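Local coordinates for protein extracellular ligand-binding receptor (Rhodopseudomonas palustris, PDB 4EYO) that probably serves as a periplasmic solute-binding receptor for uptake, holding 4'-hydroxycinnamic acid in the cleft between its two lobes, at residues Lys44-Asp49 with Ala61-Thr66; Ser77-Thr82 with Ser144-Asp149; Pro95-Ala100 with Val113-Pro118; Gln182-Val187 with Arg211-Asn216. All coordinates share one frame; numbering follows the deposited sequence.

Contact 1 (Lys44-Asp49 with Ala61-Thr66); sequences KMIVLD and ARRFVT
Ile-46 and Leu-48 turn toward a helix that runs nearly antiparallel to their strand, with the axes of segments 44-49 and 61-66 at 155° and 10.7 Å apart at closest approach. No hydrogen bond crosses the interval, which is filled by side chains. Phe-64 fills its buried part. Its CG lies anti to the carbonyl carbon (chi1 -63°), and from this position on the flank of the helix the ring reaches down to the strand. Phe-64 CE1 stands 3.6 Å from Leu-48 CD1 and 4.0 Å from Ile-46 CG2, while Phe-64 CZ is 3.7 Å from the carbonyl oxygen Ile-46 O; the leucine methyl and this oxygen both meet the ring obliquely. Arg-63 takes the outer part. Its chain is extended as far as NE and comes at Leu-48 from the opposite direction, bringing the guanidinium under the leucine: Leu-48 CD1 sits over one face, offset toward the rim and 3.5 Å from Arg-63 NH2, and Leu-48 CD2 follows at 3.7 Å from the same nitrogen. The flat cation thus uses its face for apolar contact, while its NE has a long, weak ion pair with Glu-67. Beyond the two segments, Phe-64 also touches Thr-13 of strand 8-14, the neighbour of strand 41-49 in the sheet. A helix laid on parallel strands in this way is the beta-alpha-beta layering of the Rossmann-like lobes of periplasmic binding proteins.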
# COMPACT_ATOMS: atom_id res chain seq x y z
N LYS A 44 -14.81 16.42 -7.48
CA LYS A 44 -15.57 16.41 -6.24
C LYS A 44 -15.27 15.07 -5.58
O LYS A 44 -15.60 13.99 -6.14
CB LYS A 44 -17.08 16.53 -6.52
CG LYS A 44 -17.97 16.40 -5.28
CD LYS A 44 -19.46 16.56 -5.61
CE LYS A 44 -19.97 15.29 -6.28
NZ LYS A 44 -21.34 15.40 -6.87
N MSE A 45 -14.64 15.14 -4.41
CA MSE A 45 -14.29 13.95 -3.64
C MSE A 45 -15.28 13.78 -2.51
O MSE A 45 -15.63 14.72 -1.82
CB MSE A 45 -12.87 14.05 -3.09
CG MSE A 45 -11.80 14.54 -4.08
SE MSE A 45 -10.03 14.58 -3.31
CE MSE A 45 -9.28 15.96 -4.45
N ILE A 46 -15.77 12.56 -2.33
CA ILE A 46 -16.56 12.22 -1.16
C ILE A 46 -15.69 11.26 -0.36
O ILE A 46 -15.51 10.10 -0.77
CB ILE A 46 -17.87 11.53 -1.58
CG1 ILE A 46 -18.65 12.47 -2.52
CG2 ILE A 46 -18.75 11.21 -0.37
CD1 ILE A 46 -19.32 11.75 -3.64
N VAL A 47 -15.16 11.74 0.76
CA VAL A 47 -14.15 11.01 1.54
C VAL A 47 -14.80 10.42 2.80
O VAL A 47 -15.31 11.16 3.64
CB VAL A 47 -12.96 11.92 1.94
CG1 VAL A 47 -11.81 11.10 2.51
CG2 VAL A 47 -12.48 12.74 0.76
N LEU A 48 -14.82 9.10 2.91
CA LEU A 48 -15.48 8.45 4.04
C LEU A 48 -14.51 7.60 4.81
O LEU A 48 -13.51 7.12 4.26
CB LEU A 48 -16.64 7.58 3.55
CG LEU A 48 -17.63 8.34 2.65
CD1 LEU A 48 -18.72 7.39 2.17
CD2 LEU A 48 -18.22 9.56 3.35
N ASP A 49 -14.81 7.42 6.09
CA ASP A 49 -14.09 6.50 6.93
C ASP A 49 -14.81 5.16 6.89
O ASP A 49 -16.05 5.11 6.88
CB ASP A 49 -14.06 7.08 8.34
CG ASP A 49 -13.30 6.19 9.34
OD1 ASP A 49 -12.33 5.49 8.99
OD2 ASP A 49 -13.70 6.20 10.52
N ALA A 61 -18.81 1.84 -0.48
CA ALA A 61 -18.67 1.58 -1.93
C ALA A 61 -20.08 1.51 -2.58
O ALA A 61 -20.29 2.11 -3.65
CB ALA A 61 -17.87 0.30 -2.17
N ARG A 62 -21.04 0.83 -1.93
CA ARG A 62 -22.43 0.80 -2.47
C ARG A 62 -23.04 2.21 -2.57
O ARG A 62 -23.70 2.53 -3.55
CB ARG A 62 -23.38 -0.12 -1.68
CG ARG A 62 -22.95 -1.55 -1.70
CD ARG A 62 -23.99 -2.42 -1.00
NE ARG A 62 -23.64 -3.84 -1.02
CZ ARG A 62 -24.21 -4.75 -0.22
NH1 ARG A 62 -25.15 -4.42 0.65
NH2 ARG A 62 -23.82 -6.00 -0.28
N ARG A 63 -22.82 3.03 -1.55
CA ARG A 63 -23.25 4.43 -1.58
C ARG A 63 -22.65 5.15 -2.79
O ARG A 63 -23.35 5.90 -3.49
CB ARG A 63 -22.80 5.10 -0.29
CG ARG A 63 -22.95 6.61 -0.24
CD ARG A 63 -22.49 7.11 1.11
NE ARG A 63 -22.29 8.55 1.15
CZ ARG A 63 -21.96 9.23 2.24
NH1 ARG A 63 -21.82 10.54 2.20
NH2 ARG A 63 -21.79 8.60 3.41
N PHE A 64 -21.34 4.97 -3.01
CA PHE A 64 -20.67 5.59 -4.20
C PHE A 64 -21.37 5.20 -5.50
O PHE A 64 -21.47 6.00 -6.43
CB PHE A 64 -19.19 5.22 -4.25
CG PHE A 64 -18.37 5.74 -3.08
CD1 PHE A 64 -18.73 6.92 -2.37
CD2 PHE A 64 -17.19 5.05 -2.70
CE1 PHE A 64 -17.94 7.37 -1.30
CE2 PHE A 64 -16.40 5.50 -1.64
CZ PHE A 64 -16.77 6.66 -0.94
N VAL A 65 -21.89 3.98 -5.56
CA VAL A 65 -22.60 3.53 -6.75
C VAL A 65 -24.03 4.09 -6.83
O VAL A 65 -24.43 4.66 -7.86
CB VAL A 65 -22.66 1.99 -6.80
CG1 VAL A 65 -23.46 1.56 -8.06
CG2 VAL A 65 -21.25 1.38 -6.81
N THR A 66 -24.80 3.94 -5.75
CA THR A 66 -26.24 4.22 -5.87
C THR A 66 -26.64 5.64 -5.51
O THR A 66 -27.68 6.11 -6.00
CB THR A 66 -27.13 3.26 -5.06
OG1 THR A 66 -26.78 3.33 -3.69
CG2 THR A 66 -26.96 1.84 -5.54

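Contact 2 (Ser77-Thr82 with Ser144-Asp149). With HC4 (4'-hydroxycinnamic acid), chain B.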
# COMPACT_ATOMS: atom_id res chain seq x y z
N SER A 77 -7.66 1.39 2.93
CA SER A 77 -6.31 1.56 3.49
C SER A 77 -5.63 0.24 3.86
O SER A 77 -4.40 0.17 3.94
CB SER A 77 -6.42 2.43 4.73
OG SER A 77 -6.87 3.73 4.36
N VAL A 78 -6.42 -0.82 4.07
CA VAL A 78 -5.88 -2.13 4.42
C VAL A 78 -6.58 -3.20 3.60
O VAL A 78 -7.62 -2.94 2.95
CB VAL A 78 -5.94 -2.43 5.95
CG1 VAL A 78 -4.97 -1.51 6.72
CG2 VAL A 78 -7.39 -2.34 6.48
N THR A 79 -6.00 -4.38 3.56
CA THR A 79 -6.45 -5.37 2.56
C THR A 79 -7.93 -5.86 2.70
O THR A 79 -8.66 -5.84 1.72
CB THR A 79 -5.44 -6.55 2.47
OG1 THR A 79 -4.15 -6.02 2.10
CG2 THR A 79 -5.92 -7.60 1.48
N PRO A 80 -8.37 -6.28 3.89
CA PRO A 80 -9.75 -6.83 3.92
C PRO A 80 -10.86 -5.88 3.36
O PRO A 80 -11.69 -6.31 2.51
CB PRO A 80 -9.95 -7.20 5.40
CG PRO A 80 -8.54 -7.52 5.88
CD PRO A 80 -7.65 -6.51 5.16
N PRO A 81 -10.87 -4.59 3.78
CA PRO A 81 -11.90 -3.71 3.20
C PRO A 81 -11.63 -3.38 1.72
O PRO A 81 -12.57 -3.09 0.99
CB PRO A 81 -11.83 -2.45 4.08
CG PRO A 81 -10.46 -2.45 4.62
CD PRO A 81 -10.17 -3.91 4.89
N THR A 82 -10.37 -3.45 1.28
CA THR A 82 -10.06 -3.25 -0.15
C THR A 82 -10.63 -4.36 -1.00
O THR A 82 -11.20 -4.10 -2.08
CB THR A 82 -8.55 -3.11 -0.36
OG1 THR A 82 -8.13 -2.02 0.44
CG2 THR A 82 -8.22 -2.76 -1.80
N SER A 144 -3.80 -12.91 10.76
CA SER A 144 -4.66 -14.04 10.40
C SER A 144 -5.74 -13.63 9.37
O SER A 144 -6.96 -13.87 9.57
CB SER A 144 -5.24 -14.67 11.67
OG SER A 144 -5.89 -13.71 12.51
N ASP A 145 -5.31 -13.01 8.27
CA ASP A 145 -6.21 -12.56 7.19
C ASP A 145 -5.50 -12.50 5.83
O ASP A 145 -4.34 -12.94 5.72
CB ASP A 145 -6.94 -11.26 7.55
CG ASP A 145 -6.04 -10.03 7.62
OD1 ASP A 145 -5.06 -9.89 6.86
OD2 ASP A 145 -6.34 -9.15 8.46
N SER A 146 -6.16 -11.99 4.79
CA SER A 146 -5.61 -12.07 3.45
C SER A 146 -4.24 -11.39 3.29
O SER A 146 -3.43 -11.82 2.49
CB SER A 146 -6.60 -11.57 2.38
OG SER A 146 -7.04 -10.26 2.70
N TYR A 147 -3.97 -10.34 4.08
CA TYR A 147 -2.67 -9.68 3.96
C TYR A 147 -1.56 -10.58 4.53
O TYR A 147 -0.48 -10.75 3.90
CB TYR A 147 -2.65 -8.32 4.63
CG TYR A 147 -1.33 -7.61 4.47
CD1 TYR A 147 -0.93 -7.10 3.21
CD2 TYR A 147 -0.46 -7.46 5.54
CE1 TYR A 147 0.29 -6.42 3.06
CE2 TYR A 147 0.76 -6.80 5.41
CZ TYR A 147 1.14 -6.30 4.17
OH TYR A 147 2.33 -5.63 4.03
N GLY A 148 -1.83 -11.17 5.71
CA GLY A 148 -0.90 -12.12 6.32
C GLY A 148 -0.70 -13.32 5.41
O GLY A 148 0.44 -13.81 5.31
N ASP A 149 -1.79 -13.76 4.74
CA ASP A 149 -1.71 -14.88 3.77
C ASP A 149 -0.82 -14.53 2.55
O ASP A 149 0.01 -15.33 2.16
CB ASP A 149 -3.10 -15.33 3.27
CG ASP A 149 -3.99 -15.90 4.37
OD1 ASP A 149 -3.50 -16.35 5.45
OD2 ASP A 149 -5.22 -15.87 4.16
C1 HC4 B . -2.74 -4.38 5.34
O1 HC4 B . -2.61 -4.12 6.56
O2 HC4 B . -3.64 -5.15 4.90
C2 HC4 B . -1.80 -3.81 4.35
C3 HC4 B . -1.47 -2.51 4.30
C1' HC4 B . -0.55 -1.99 3.24
C2' HC4 B . -0.83 -0.71 2.75
C3' HC4 B . -0.03 -0.09 1.78
C4' HC4 B . 1.09 -0.79 1.32
C5' HC4 B . 1.39 -2.09 1.80
C6' HC4 B . 0.58 -2.69 2.78
O4' HC4 B . 1.86 -0.20 0.37
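Thr-79 and Tyr-147 are brought together by two side-chain torsions: the threonine CG2 lies anti to its backbone N (chi1 -59° for OG1), directed at Ser-146, and the tyrosine CG takes the corresponding anti position (chi1 -177°), which carries its ring past Thr-79 to the ligand. The setting is the interlobe cleft of a periplasmic binding protein, where the first turns of helices 79-92 and 146-161 meet beside the carboxylate of 4'-hydroxycinnamic acid. Between the protein segments the contact is close but without hydrogen bonds. Thr-79 CG2 abuts Ser-146 OG at 3.1 Å, and Pro-80 CG rests 3.8 Å from Asp-145 OD2, the two side chains crossing at about a right angle. Asp-145 is the N-cap of its helix: its OD1, met on the anti side, accepts from Tyr-147 N at 3.0 Å, and its OD2 forms a salt bridge with Arg-174, which also binds the ligand. Thr-79 N donates to ligand O2 at 2.8 Å and a fairly straight 162°. Thr-79 OG1 lies 3.0 Å from the same O2 and is also within bonding reach of Pro-101 O. The N-terminus of helix 79-92, with Arg-174, would probably stabilise the carboxylate's negative charge. Tyr-147 OH bonds to Thr-222, and this fixes the far end of a ring that spreads beneath the propenoate chain; ligand C2 stands 3.5 Å above the ring plane, over its centre.

Contact 3 (Pro95-Ala100 with Val113-Pro118). With HC4 (4'-hydroxycinnamic acid), chain B.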
# COMPACT_ATOMS: atom_id res chain seq x y z
N PRO A 95 -14.69 1.99 -12.29
CA PRO A 95 -13.25 1.91 -12.07
C PRO A 95 -12.87 2.12 -10.61
O PRO A 95 -13.38 3.04 -9.95
CB PRO A 95 -12.68 3.08 -12.87
CG PRO A 95 -13.74 3.44 -13.88
CD PRO A 95 -15.05 2.90 -13.40
N HIS A 96 -11.93 1.32 -10.15
CA HIS A 96 -11.50 1.30 -8.77
C HIS A 96 -9.99 1.31 -8.64
O HIS A 96 -9.29 0.42 -9.22
CB HIS A 96 -12.04 0.02 -8.13
CG HIS A 96 -11.42 -0.32 -6.77
ND1 HIS A 96 -11.07 -1.60 -6.42
CD2 HIS A 96 -11.10 0.49 -5.68
CE1 HIS A 96 -10.58 -1.60 -5.16
NE2 HIS A 96 -10.56 -0.31 -4.72
N ILE A 97 -9.47 2.27 -7.88
CA ILE A 97 -8.04 2.33 -7.62
C ILE A 97 -7.83 1.95 -6.17
O ILE A 97 -8.23 2.72 -5.27
CB ILE A 97 -7.45 3.73 -7.90
CG1 ILE A 97 -7.61 4.07 -9.40
CG2 ILE A 97 -5.94 3.73 -7.57
CD1 ILE A 97 -7.15 5.48 -9.72
N ALA A 98 -7.28 0.74 -5.95
CA ALA A 98 -7.01 0.23 -4.62
C ALA A 98 -5.81 0.96 -3.95
O ALA A 98 -4.72 1.18 -4.57
CB ALA A 98 -6.74 -1.28 -4.67
N LEU A 99 -5.99 1.32 -2.68
CA LEU A 99 -4.89 1.94 -1.91
C LEU A 99 -4.21 0.94 -0.94
O LEU A 99 -3.33 1.33 -0.17
CB LEU A 99 -5.37 3.22 -1.20
CG LEU A 99 -5.99 4.31 -2.10
CD1 LEU A 99 -6.36 5.52 -1.27
CD2 LEU A 99 -5.04 4.72 -3.25
N ALA A 100 -4.61 -0.34 -0.99
CA ALA A 100 -3.96 -1.40 -0.19
C ALA A 100 -3.74 -2.58 -1.13
O ALA A 100 -4.45 -2.67 -2.14
CB ALA A 100 -4.87 -1.83 0.99
N VAL A 113 -7.48 -1.50 -10.39
CA VAL A 113 -6.00 -1.46 -10.43
C VAL A 113 -5.48 -1.14 -9.01
O VAL A 113 -6.28 -0.75 -8.11
CB VAL A 113 -5.44 -0.43 -11.43
CG1 VAL A 113 -5.78 -0.80 -12.87
CG2 VAL A 113 -5.88 0.99 -11.08
N VAL A 114 -4.17 -1.27 -8.81
CA VAL A 114 -3.61 -1.36 -7.45
C VAL A 114 -2.40 -0.43 -7.30
O VAL A 114 -1.42 -0.54 -8.07
CB VAL A 114 -3.24 -2.82 -7.05
CG1 VAL A 114 -2.82 -2.90 -5.57
CG2 VAL A 114 -4.38 -3.81 -7.30
N MSE A 115 -2.48 0.50 -6.36
CA MSE A 115 -1.33 1.38 -6.13
C MSE A 115 -0.15 0.71 -5.38
O MSE A 115 1.01 0.80 -5.86
CB MSE A 115 -1.76 2.70 -5.46
CG MSE A 115 -2.76 3.55 -6.32
SE MSE A 115 -1.92 4.24 -7.96
CE MSE A 115 -2.58 2.87 -9.08
N PRO A 116 -0.42 0.02 -4.23
CA PRO A 116 0.72 -0.58 -3.55
C PRO A 116 1.47 -1.64 -4.37
O PRO A 116 0.86 -2.35 -5.19
CB PRO A 116 0.10 -1.22 -2.30
CG PRO A 116 -1.14 -0.45 -2.05
CD PRO A 116 -1.66 -0.08 -3.41
N GLN A 117 2.78 -1.75 -4.12
CA GLN A 117 3.65 -2.71 -4.80
C GLN A 117 3.15 -4.14 -4.53
O GLN A 117 2.73 -4.47 -3.40
CB GLN A 117 5.09 -2.57 -4.33
CG GLN A 117 5.73 -1.23 -4.75
CD GLN A 117 5.44 -0.07 -3.80
OE1 GLN A 117 4.75 -0.23 -2.79
NE2 GLN A 117 5.98 1.12 -4.13
N PRO A 118 3.14 -4.99 -5.57
CA PRO A 118 2.72 -6.35 -5.32
C PRO A 118 3.71 -7.04 -4.37
O PRO A 118 4.90 -6.71 -4.36
CB PRO A 118 2.74 -7.00 -6.71
CG PRO A 118 3.63 -6.14 -7.55
CD PRO A 118 3.61 -4.77 -6.96
C1 HC4 B . -2.74 -4.38 5.34
O1 HC4 B . -2.61 -4.12 6.56
O2 HC4 B . -3.64 -5.15 4.90
C2 HC4 B . -1.80 -3.81 4.35
C3 HC4 B . -1.47 -2.51 4.30
C1' HC4 B . -0.55 -1.99 3.24
C2' HC4 B . -0.83 -0.71 2.75
C3' HC4 B . -0.03 -0.09 1.78
C4' HC4 B . 1.09 -0.79 1.32
C5' HC4 B . 1.39 -2.09 1.80
C6' HC4 B . 0.58 -2.69 2.78
O4' HC4 B . 1.86 -0.20 0.37
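Ala-98 is held to the neighbouring strand through both its backbone N and its backbone O: the N donates to Val-113 O at 2.8 Å, in the carbonyl plane, and the O receives Met-115 N at 2.9 Å. With Val-113 N donating to His-96 O, also at 2.9 Å, the three bonds set a parallel register of Ile-97 with Val-113 and Ala-98 with Val-114. Packing is tightest on the face carrying Ile-97. There Ile-97 CG2 presses on Met-115 CG at 3.4 Å, closer than usual for two carbons; chi1 of the selenomethionine (-62°, CG anti to the carbonyl carbon) brings CG there, and its chain crosses the isoleucine at a slant. Ile-97 CG1 and Val-113 CG2 lie side by side at a more relaxed 3.9 Å. The face of Ala-98 is looser, its CB being 4.3 Å from Val-114 CG1. Past the ladder the two chains continue side by side as loops, without further bonds: Pro-116 CG leans on Leu-99 O at 3.4 Å, and Ala-100 O is buried without a polar partner. The neighbouring ring carbon, Pro-116 CB, touches ligand O4' at 3.4 Å. Side chains thus add contacts but no hydrogen bonds; Pro-116, lacking an N-H, offers the ligand's phenol end a carbon contact, while backbone bonds fix its place.

Contact 4 (Gln182-Val187 with Arg211-Asn216); sequences QVLKLV and RERGYN
Tyr-215, which packs on Val-187 across the contact, has its carbonyl oxygen held by Arg-211 NH1 in a bond of 2.8 Å. The oxygen lies close to the plane of the guanidinium, but the nitrogen approaches from above the carbonyl plane and the bond is bent, with 149° at the hydrogen. The same NH1 also donates to Gly-217 O, so a single arginine nitrogen ties the last turn of helix 204-212 to the loop that follows it. That turn ends in a Schellman motif: Gly-214 has a positive phi of 93°, a conformation in which a beta carbon would strike the preceding carbonyl. The chain leaves the helix here, and Arg-213 and Tyr-215 both come to lie against helix 180-189. Arg-213 contributes its aliphatic part. Its chain is bent at chi2 (95°) and crosses Val-183 and Leu-184 at about right angles, with CG 3.9 Å from Leu-184 CD1 and CD 4.1 Å from Val-183 CG1. Further along the helix, Val-187 CG2 is 4.4 Å from Arg-213 CB and 4.2 Å from Tyr-215 CB. These are loose apolar contacts, and no hydrogen bond joins the segments. The contact grades from the exposed Leu-184 and Arg-213 to the buried Val-183 and Tyr-215, whose hydroxyl bonds to Pro-191 O in the loop after helix 180-189. Val-183 also reaches Ala-209 and Leu-210 of the neighbouring helix. Neighbouring helices, each followed by a parallel strand (193-197 and 218-221), the second ended by a Schellman glycine, form part of the helical layer of a Rossmann-like lobe.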
# COMPACT_ATOMS: atom_id res chain seq x y z
N GLN A 182 2.66 -16.17 20.79
CA GLN A 182 3.24 -16.32 19.46
C GLN A 182 4.73 -16.04 19.50
O GLN A 182 5.51 -16.78 18.89
CB GLN A 182 2.55 -15.36 18.47
CG GLN A 182 1.07 -15.64 18.23
CD GLN A 182 0.14 -14.80 19.11
OE1 GLN A 182 0.38 -14.58 20.28
NE2 GLN A 182 -0.94 -14.33 18.52
N VAL A 183 5.12 -14.97 20.21
CA VAL A 183 6.52 -14.58 20.31
C VAL A 183 7.30 -15.66 21.06
O VAL A 183 8.43 -15.97 20.69
CB VAL A 183 6.73 -13.16 20.91
CG1 VAL A 183 8.21 -12.89 21.16
CG2 VAL A 183 6.17 -12.09 19.98
N LEU A 184 6.69 -16.25 22.09
CA LEU A 184 7.35 -17.32 22.84
C LEU A 184 7.67 -18.51 21.94
O LEU A 184 8.77 -19.07 22.03
CB LEU A 184 6.53 -17.74 24.06
CG LEU A 184 7.12 -17.62 25.46
CD1 LEU A 184 7.67 -16.23 25.76
CD2 LEU A 184 6.07 -18.03 26.48
N LYS A 185 6.74 -18.89 21.05
CA LYS A 185 7.01 -19.99 20.09
C LYS A 185 8.11 -19.67 19.07
O LYS A 185 8.91 -20.56 18.72
CB LYS A 185 5.75 -20.49 19.37
CG LYS A 185 4.79 -21.20 20.33
CD LYS A 185 3.77 -22.07 19.64
CE LYS A 185 2.83 -22.59 20.70
NZ LYS A 185 1.54 -23.09 20.12
N LEU A 186 8.14 -18.43 18.59
CA LEU A 186 9.20 -17.94 17.68
C LEU A 186 10.59 -17.98 18.33
O LEU A 186 11.57 -18.40 17.71
CB LEU A 186 8.88 -16.52 17.20
CG LEU A 186 7.71 -16.42 16.20
CD1 LEU A 186 7.22 -14.99 16.06
CD2 LEU A 186 8.12 -16.98 14.84
N VAL A 187 10.69 -17.55 19.59
CA VAL A 187 11.98 -17.60 20.27
C VAL A 187 12.45 -19.05 20.44
O VAL A 187 13.65 -19.39 20.19
CB VAL A 187 11.92 -16.85 21.62
CG1 VAL A 187 13.20 -17.08 22.43
CG2 VAL A 187 11.63 -15.36 21.39
N ARG A 211 11.97 -8.20 20.82
CA ARG A 211 13.13 -7.62 21.51
C ARG A 211 13.01 -7.76 23.02
O ARG A 211 13.99 -8.10 23.71
CB ARG A 211 13.36 -6.17 21.09
CG ARG A 211 13.69 -6.07 19.59
CD ARG A 211 14.77 -7.04 19.14
NE ARG A 211 15.30 -6.74 17.78
CZ ARG A 211 15.82 -7.66 16.97
NH1 ARG A 211 15.84 -8.94 17.35
NH2 ARG A 211 16.27 -7.31 15.73
N GLU A 212 11.80 -7.55 23.54
CA GLU A 212 11.56 -7.74 24.97
C GLU A 212 11.75 -9.15 25.49
O GLU A 212 12.16 -9.32 26.64
CB GLU A 212 10.17 -7.22 25.37
CG GLU A 212 10.20 -5.71 25.46
CD GLU A 212 8.82 -5.07 25.57
OE1 GLU A 212 7.81 -5.82 25.65
OE2 GLU A 212 8.76 -3.81 25.57
N ARG A 213 11.44 -10.16 24.68
CA ARG A 213 11.57 -11.54 25.13
C ARG A 213 12.97 -12.10 24.85
O ARG A 213 13.20 -13.28 25.11
CB ARG A 213 10.52 -12.45 24.49
CG ARG A 213 9.29 -12.67 25.36
CD ARG A 213 8.16 -11.72 25.04
NE ARG A 213 7.20 -11.78 26.14
CZ ARG A 213 5.95 -11.34 26.09
NH1 ARG A 213 5.45 -10.78 24.96
NH2 ARG A 213 5.20 -11.46 27.18
N GLY A 214 13.89 -11.28 24.33
CA GLY A 214 15.30 -11.70 24.13
C GLY A 214 15.66 -12.27 22.76
O GLY A 214 16.72 -12.90 22.61
N TYR A 215 14.82 -12.05 21.75
CA TYR A 215 15.19 -12.36 20.37
C TYR A 215 16.10 -11.24 19.87
O TYR A 215 15.71 -10.06 19.91
CB TYR A 215 13.97 -12.45 19.44
CG TYR A 215 14.37 -12.93 18.06
CD1 TYR A 215 14.74 -14.28 17.83
CD2 TYR A 215 14.42 -12.05 16.97
CE1 TYR A 215 15.15 -14.72 16.55
CE2 TYR A 215 14.81 -12.48 15.70
CZ TYR A 215 15.17 -13.81 15.49
OH TYR A 215 15.54 -14.26 14.23
N ASN A 216 17.30 -11.62 19.41
CA ASN A 216 18.33 -10.67 18.97
C ASN A 216 18.63 -10.78 17.48
O ASN A 216 19.33 -9.91 16.93
CB ASN A 216 19.62 -10.86 19.78
CG ASN A 216 19.55 -10.20 21.16
OD1 ASN A 216 18.98 -10.74 22.11
ND2 ASN A 216 20.13 -9.04 21.25

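Contacts 1 and 3 belong to one lobe and reach the same sheet, their centres 17 Å apart; contact 4 lies in the helical layer of the other lobe, 43 Å from contact 1 between centres. Contact 2 bridges the two lobes. It and contact 3, with centres 13 Å apart, touch directly, Thr-82 OG1 lying 3.3 Å from Ala-100 CB and Thr-82 CG2 3.5 Å from Ala-98 CB, and they share the ligand: contact 2 holds its carboxylate end, contact 3 borders its phenol. In sequence, contact 3 is nested within the loop that contact 2 closes. The centres of contacts 1 and 4 lie 21 and 25 Å from that of contact 2, and neither touches it; both belong to the frames of their lobes.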